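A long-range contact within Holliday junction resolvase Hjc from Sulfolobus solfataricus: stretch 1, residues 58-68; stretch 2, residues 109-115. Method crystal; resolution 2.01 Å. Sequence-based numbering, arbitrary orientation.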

# COMPACT_ATOMS: atom_id res chain seq x y z
N SER C 58 8.62 -23.27 -2.02
CA SER C 58 8.64 -24.37 -1.05
C SER C 58 9.36 -24.03 0.25
O SER C 58 10.29 -23.20 0.25
N ARG C 59 8.92 -24.66 1.37
CA ARG C 59 9.51 -24.54 2.71
C ARG C 59 10.68 -25.53 2.78
O ARG C 59 10.49 -26.74 2.60
N LYS C 60 11.91 -25.01 2.98
CA LYS C 60 13.14 -25.81 3.01
C LYS C 60 13.93 -25.61 4.30
O LYS C 60 14.46 -24.52 4.54
N ASP C 61 13.99 -26.68 5.14
CA ASP C 61 14.72 -26.74 6.41
C ASP C 61 14.27 -25.61 7.38
O ASP C 61 15.07 -25.08 8.16
N GLY C 62 12.97 -25.26 7.29
CA GLY C 62 12.33 -24.25 8.12
C GLY C 62 11.88 -22.97 7.43
O GLY C 62 10.73 -22.55 7.61
N LYS C 63 12.80 -22.31 6.68
CA LYS C 63 12.61 -21.02 6.00
C LYS C 63 12.04 -21.09 4.56
O LYS C 63 11.65 -22.16 4.10
N ILE C 64 11.97 -19.92 3.88
CA ILE C 64 11.55 -19.75 2.49
C ILE C 64 12.49 -18.72 1.86
O ILE C 64 12.52 -17.57 2.30
N TYR C 65 13.27 -19.14 0.87
CA TYR C 65 14.25 -18.30 0.18
C TYR C 65 13.81 -17.87 -1.25
O TYR C 65 13.39 -18.69 -2.08
N VAL C 66 13.92 -16.57 -1.51
CA VAL C 66 13.66 -15.99 -2.83
C VAL C 66 14.97 -15.30 -3.25
O VAL C 66 15.41 -14.37 -2.59
N ARG C 67 15.61 -15.80 -4.32
CA ARG C 67 16.86 -15.25 -4.86
C ARG C 67 16.67 -13.79 -5.28
O ARG C 67 15.63 -13.44 -5.83
N ARG C 68 17.68 -12.96 -5.01
CA ARG C 68 17.73 -11.53 -5.33
C ARG C 68 17.10 -11.11 -6.67
O ARG C 68 16.22 -10.25 -6.68
N GLY C 109 21.03 -9.53 -0.73
CA GLY C 109 19.83 -9.07 -1.42
C GLY C 109 18.77 -10.14 -1.63
O GLY C 109 17.75 -9.87 -2.28
N ASN C 110 18.98 -11.35 -1.08
CA ASN C 110 17.97 -12.41 -1.15
C ASN C 110 16.90 -12.11 -0.13
O ASN C 110 17.09 -11.25 0.73
N TYR C 111 15.77 -12.78 -0.25
CA TYR C 111 14.63 -12.58 0.63
C TYR C 111 14.25 -13.84 1.34
O TYR C 111 14.20 -14.91 0.73
N VAL C 112 13.98 -13.70 2.66
CA VAL C 112 13.61 -14.80 3.53
C VAL C 112 12.37 -14.58 4.28
O VAL C 112 12.14 -13.49 4.80
N ALA C 113 11.60 -15.65 4.39
CA ALA C 113 10.41 -15.79 5.20
C ALA C 113 10.89 -16.64 6.35
O ALA C 113 11.42 -17.73 6.13
N ASP C 114 10.78 -16.11 7.56
CA ASP C 114 11.14 -16.80 8.81
C ASP C 114 10.00 -17.78 9.20
O ASP C 114 9.05 -17.94 8.43
N SER C 115 10.11 -18.43 10.39
CA SER C 115 9.17 -19.38 11.00
C SER C 115 8.52 -20.40 10.03
O SER C 115 7.32 -20.33 9.74

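Side-chain packing between residues 58-68 and 109-115 of Hjc, which bury 670 Å² against each other, both sides summed. Strands 64-66 and 111-113 run antiparallel (161°), and their backbone ladder fixes which side chains meet: Ile 64, Val 66, Tyr 111 and Ala 113 share one face of the sheet, Tyr 65 and Val 112 the other. Asn 110, the residue most covered across the contact (71 Å²), closes one end of the pairing. Its CA-to-CB bond points sideways, but the m rotamer (chi1 -57°) brings the amide back to the opposing chain, where Asn 110 OD1 accepts a hydrogen bond from Arg 68 N at 2.9 Å. The side chain thus takes up a backbone NH where the strand gives way to a helix, just past the N-cap residue Arg 67; Asn 110 OD1 also lies 3.5 Å from Arg 67 CA. Beside it, Gly 109 has no side chain, and an ideal CB there would sit 2.9 Å from Arg 68 CD, a clash. Arg 68 (chi1 t, chi2 t) instead lays its CB 3.5 Å from Gly 109 O.

Lys 63 (63 Å²) secures the other end. Its CA-to-CB bond is also sideways, but an m, t, t, m chain carries the amine to Asp 114, forming a salt bridge of 2.8 Å between Lys 63 NZ and Asp 114 OD1. On the way, the aliphatic part of the lysine passes Val 112, with Lys 63 CD 3.8 Å from Val 112 CG1. That same methyl lies over the face of the Tyr 65 ring, 3.5 Å from Val 112 CG1 to the ring centroid and 7° off the normal, a CH-pi contact. Val 112 (59 Å²; chi1 -110°, between wells) therefore serves both neighbours through one methyl, while Tyr 65 (chi1 m, chi2 90°) presents its ring flat to it.

On the opposite face the contacts are apolar and short-armed. Ile 64 (m, t) meets Ala 113 with 3.7 Å between Ile 64 CB and Ala 113 CB, and Val 66 (t) meets Tyr 111 (m) with 4.2 Å between Val 66 CB and Tyr 111 CB; in both cases the pairing of hydrogen-bonded residues sets the side chains abreast. Arg 59, sideways at CB, reaches across with its guanidinium: Arg 59 NH2 makes a weak hydrogen bond of 3.5 Å to Asp 114 O, whereas Ser 115 O, 2.7 Å from Arg 59 NH2, lies over the guanidinium face at a poor angle for one.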

# COMPACT_ATOMS: atom_id res chain seq x y z
CB SER C 58 9.23 -25.63 -1.68
OG SER C 58 10.58 -25.42 -2.06
CB ARG C 59 8.48 -24.85 3.80
CG ARG C 59 7.81 -23.62 4.36
CD ARG C 59 8.01 -23.48 5.85
NE ARG C 59 7.19 -22.40 6.40
CZ ARG C 59 7.62 -21.16 6.62
NH1 ARG C 59 8.89 -20.83 6.38
NH2 ARG C 59 6.80 -20.24 7.11
CB LYS C 60 14.02 -25.50 1.79
CG LYS C 60 13.44 -25.98 0.46
CD LYS C 60 14.15 -25.32 -0.71
CE LYS C 60 13.89 -26.02 -2.02
NZ LYS C 60 14.63 -25.37 -3.13
CB ASP C 61 16.26 -26.74 6.12
CG ASP C 61 17.20 -27.11 7.26
OD1 ASP C 61 16.83 -27.96 8.10
OD2 ASP C 61 18.35 -26.61 7.25
CB LYS C 63 13.96 -20.26 5.97
CG LYS C 63 14.39 -19.69 7.31
CD LYS C 63 15.67 -18.88 7.17
CE LYS C 63 16.11 -18.25 8.47
NZ LYS C 63 15.19 -17.17 8.92
CB ILE C 64 10.05 -19.38 2.26
CG1 ILE C 64 9.09 -20.36 2.95
CG2 ILE C 64 9.76 -19.30 0.76
CD1 ILE C 64 7.70 -19.81 3.25
CB TYR C 65 15.61 -19.02 0.11
CG TYR C 65 16.44 -18.95 1.37
CD1 TYR C 65 16.33 -19.93 2.36
CD2 TYR C 65 17.40 -17.96 1.54
CE1 TYR C 65 17.11 -19.88 3.52
CE2 TYR C 65 18.20 -17.91 2.69
CZ TYR C 65 18.04 -18.87 3.67
OH TYR C 65 18.83 -18.82 4.81
CB VAL C 66 12.44 -15.03 -2.87
CG1 VAL C 66 12.10 -14.66 -4.31
CG2 VAL C 66 11.21 -15.64 -2.18
CB ARG C 67 17.37 -16.10 -6.05
CG ARG C 67 18.50 -17.09 -5.71
CD ARG C 67 19.89 -16.49 -5.93
NE ARG C 67 20.94 -17.47 -5.67
CZ ARG C 67 21.74 -17.99 -6.60
NH1 ARG C 67 21.64 -17.60 -7.86
NH2 ARG C 67 22.65 -18.89 -6.26
CB ARG C 68 19.17 -11.03 -5.21
CG ARG C 68 19.40 -9.60 -5.74
CD ARG C 68 20.81 -9.14 -5.52
NE ARG C 68 21.69 -9.67 -6.56
CZ ARG C 68 22.50 -10.71 -6.40
NH1 ARG C 68 22.60 -11.32 -5.23
NH2 ARG C 68 23.23 -11.14 -7.43
CB ASN C 110 18.57 -13.80 -0.91
CG ASN C 110 19.68 -14.18 -1.85
OD1 ASN C 110 19.59 -14.03 -3.08
ND2 ASN C 110 20.74 -14.72 -1.29
CB TYR C 111 13.45 -11.98 -0.16
CG TYR C 111 13.63 -10.51 -0.46
CD1 TYR C 111 14.50 -10.09 -1.46
CD2 TYR C 111 12.96 -9.54 0.27
CE1 TYR C 111 14.68 -8.73 -1.74
CE2 TYR C 111 13.13 -8.18 0.01
CZ TYR C 111 13.99 -7.78 -1.00
OH TYR C 111 14.15 -6.45 -1.27
CB VAL C 112 14.69 -15.29 4.51
CG1 VAL C 112 15.20 -16.66 4.12
CG2 VAL C 112 15.82 -14.29 4.70
CB ALA C 113 9.33 -16.53 4.43
CB ASP C 114 11.37 -15.75 9.93
CG ASP C 114 12.82 -15.39 10.21
OD1 ASP C 114 13.52 -14.96 9.26
OD2 ASP C 114 13.23 -15.45 11.39
CB SER C 115 8.13 -18.66 11.86
OG SER C 115 7.33 -17.77 11.11